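Local coordinates for replication initiation and membrane attachment protein (PDB 5WTN) that probably takes part in loading the replicative helicase as a tetrameric primosomal protein during the initiation and restart of bacterial DNA replication, at residues A[12-17]-A[54-59]. Sequence-based numbering, arbitrary orientation.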
loop_
_atom_site.group_PDB
_atom_site.type_symbol
_atom_site.label_atom_id
_atom_site.label_comp_id
_atom_site.label_asym_id
_atom_site.label_seq_id
_atom_site.Cartn_x
_atom_site.Cartn_y
_atom_site.Cartn_z
ATOM N N ASP A 12 -16.137 -14.389 25.634
ATOM C CA ASP A 12 -17.049 -13.743 24.695
ATOM C C ASP A 12 -16.447 -13.818 23.292
ATOM O O ASP A 12 -15.218 -13.842 23.111
ATOM C CB ASP A 12 -17.308 -12.282 25.083
ATOM C CG ASP A 12 -18.248 -12.140 26.275
ATOM O OD1 ASP A 12 -19.102 -13.039 26.454
ATOM O OD2 ASP A 12 -18.144 -11.123 27.022
ATOM N N ARG A 13 -17.301 -13.867 22.275
ATOM C CA ARG A 13 -16.817 -14.038 20.904
ATOM C C ARG A 13 -16.956 -12.782 20.044
ATOM O O ARG A 13 -17.889 -12.001 20.221
ATOM C CB ARG A 13 -17.532 -15.212 20.229
ATOM C CG ARG A 13 -17.422 -16.524 20.989
ATOM C CD ARG A 13 -17.934 -17.688 20.157
ATOM N NE ARG A 13 -19.116 -17.326 19.379
ATOM C CZ ARG A 13 -20.360 -17.369 19.846
ATOM N NH1 ARG A 13 -20.590 -17.760 21.092
ATOM N NH2 ARG A 13 -21.375 -17.020 19.067
ATOM N N TYR A 14 -16.026 -12.600 19.108
ATOM C CA TYR A 14 -16.104 -11.484 18.172
ATOM C C TYR A 14 -15.938 -11.897 16.720
ATOM O O TYR A 14 -15.506 -13.009 16.397
ATOM C CB TYR A 14 -15.078 -10.416 18.508
ATOM C CG TYR A 14 -13.648 -10.838 18.283
ATOM C CD1 TYR A 14 -12.969 -10.493 17.114
ATOM C CD2 TYR A 14 -12.956 -11.547 19.250
ATOM C CE1 TYR A 14 -11.639 -10.855 16.914
ATOM C CE2 TYR A 14 -11.619 -11.913 19.056
ATOM C CZ TYR A 14 -10.973 -11.568 17.885
ATOM O OH TYR A 14 -9.662 -11.939 17.699
ATOM N N THR A 15 -16.307 -10.973 15.849
ATOM C CA THR A 15 -15.907 -11.011 14.461
ATOM C C THR A 15 -15.458 -9.601 14.102
ATOM O O THR A 15 -15.928 -8.634 14.706
ATOM C CB THR A 15 -17.058 -11.455 13.563
ATOM O OG1 THR A 15 -16.624 -11.395 12.203
ATOM C CG2 THR A 15 -18.268 -10.542 13.726
ATOM N N VAL A 16 -14.534 -9.482 13.150
ATOM C CA VAL A 16 -14.124 -8.178 12.628
ATOM C C VAL A 16 -14.640 -7.983 11.215
ATOM O O VAL A 16 -14.415 -8.825 10.342
ATOM C CB VAL A 16 -12.615 -8.053 12.532
ATOM C CG1 VAL A 16 -12.233 -6.599 12.201
ATOM C CG2 VAL A 16 -11.963 -8.523 13.791
ATOM N N GLN A 17 -15.288 -6.851 10.967
ATOM C CA GLN A 17 -15.798 -6.551 9.624
ATOM C C GLN A 17 -15.558 -5.106 9.168
ATOM O O GLN A 17 -15.283 -4.206 9.984
ATOM C CB GLN A 17 -17.281 -6.949 9.531
ATOM C CG GLN A 17 -17.447 -8.461 9.548
ATOM C CD GLN A 17 -18.862 -8.937 9.684
ATOM O OE1 GLN A 17 -19.179 -9.680 10.616
ATOM N NE2 GLN A 17 -19.723 -8.554 8.748
ATOM N N GLU A 54 -8.320 -9.445 7.963
ATOM C CA GLU A 54 -7.817 -10.314 6.904
ATOM C C GLU A 54 -7.571 -11.746 7.379
ATOM O O GLU A 54 -7.886 -12.703 6.672
ATOM C CB GLU A 54 -6.533 -9.736 6.303
ATOM C CG GLU A 54 -6.737 -8.446 5.525
ATOM C CD GLU A 54 -5.788 -8.319 4.349
ATOM O OE1 GLU A 54 -5.702 -9.272 3.547
ATOM O OE2 GLU A 54 -5.129 -7.266 4.228
ATOM N N LEU A 55 -7.006 -11.890 8.574
ATOM C CA LEU A 55 -6.666 -13.203 9.103
ATOM C C LEU A 55 -7.868 -14.083 9.449
ATOM O O LEU A 55 -7.986 -15.176 8.895
ATOM C CB LEU A 55 -5.738 -13.057 10.297
ATOM C CG LEU A 55 -5.223 -14.337 10.945
ATOM C CD1 LEU A 55 -4.788 -15.339 9.889
ATOM C CD2 LEU A 55 -4.068 -13.982 11.875
ATOM N N LEU A 56 -8.740 -13.635 10.354
ATOM C CA LEU A 56 -10.027 -14.296 10.524
ATOM C C LEU A 56 -10.721 -13.963 9.250
ATOM O O LEU A 56 -10.797 -12.781 8.911
ATOM C CB LEU A 56 -10.836 -13.621 11.617
ATOM C CG LEU A 56 -10.707 -14.006 13.078
ATOM C CD1 LEU A 56 -11.293 -12.875 13.891
ATOM C CD2 LEU A 56 -11.484 -15.272 13.290
ATOM N N ASP A 57 -11.223 -14.916 8.489
ATOM C CA ASP A 57 -11.907 -14.408 7.313
ATOM C C ASP A 57 -13.381 -14.611 7.561
ATOM O O ASP A 57 -13.922 -15.693 7.315
ATOM C CB ASP A 57 -11.449 -15.150 6.061
ATOM C CG ASP A 57 -12.011 -14.539 4.779
ATOM O OD1 ASP A 57 -11.935 -13.301 4.613
ATOM O OD2 ASP A 57 -12.542 -15.300 3.941
ATOM N N GLY A 58 -14.046 -13.545 7.987
ATOM C CA GLY A 58 -15.430 -13.637 8.417
ATOM C C GLY A 58 -15.715 -14.530 9.617
ATOM O O GLY A 58 -16.869 -14.705 9.984
ATOM N N GLN A 59 -14.680 -15.087 10.236
ATOM C CA GLN A 59 -14.867 -16.133 11.248
ATOM C C GLN A 59 -14.861 -15.650 12.703
ATOM O O GLN A 59 -14.516 -14.504 12.986
ATOM C CB GLN A 59 -13.797 -17.218 11.082
ATOM C CG GLN A 59 -14.045 -18.176 9.929
ATOM C CD GLN A 59 -12.889 -19.143 9.735
ATOM O OE1 GLN A 59 -11.730 -18.727 9.611
ATOM N NE2 GLN A 59 -13.194 -20.443 9.717
HETATM O O HOH W 1 -14.242 -11.991 11.711
HETATM O O HOH W 2 -13.069 -11.670 9.260
#
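Tyr14 sets CG between its backbone N and carbonyl carbon (chi1 68°), while Leu56 holds CG anti to its carbonyl carbon and CD1 anti to CA (chi2 162°). Leu56 CD1 comes obliquely to Tyr14 CE1, at 3.7 Å. Val16 CG2, in the ring plane at the edge of Tyr14, is 4.4 Å from Leu56 CD1; both aliphatic branches lie near the ring. Tyrosine suits its place by pairing a greasy ring with a hydroxyl, which hydrogen-bonds Glu52.

No direct hydrogen bond joins the two backbones; water does. One water accepts from Val16 N and can donate to Gln59 O at 2.8 Å. Threonine suits this spot because its hydroxyl, with OG1 anti to the backbone N (chi1 177°), reaches the same water. A second water hydrogen-bonds Leu56 O at 2.6 Å and accepts from Gly58 N, with a weak bond to Val16 O. Gly58 has positive phi, a left-handed region strained for most residues with a CB but easy for glycine.

Strand 13-17 is thus bridged to the turn leaving helix 40-55, just before strand 61-62, which pairs antiparallel with strand 13-17; strand 104-109 runs parallel on the other side, and Arg65 of helix 63-70 packs against Tyr14 and Leu56.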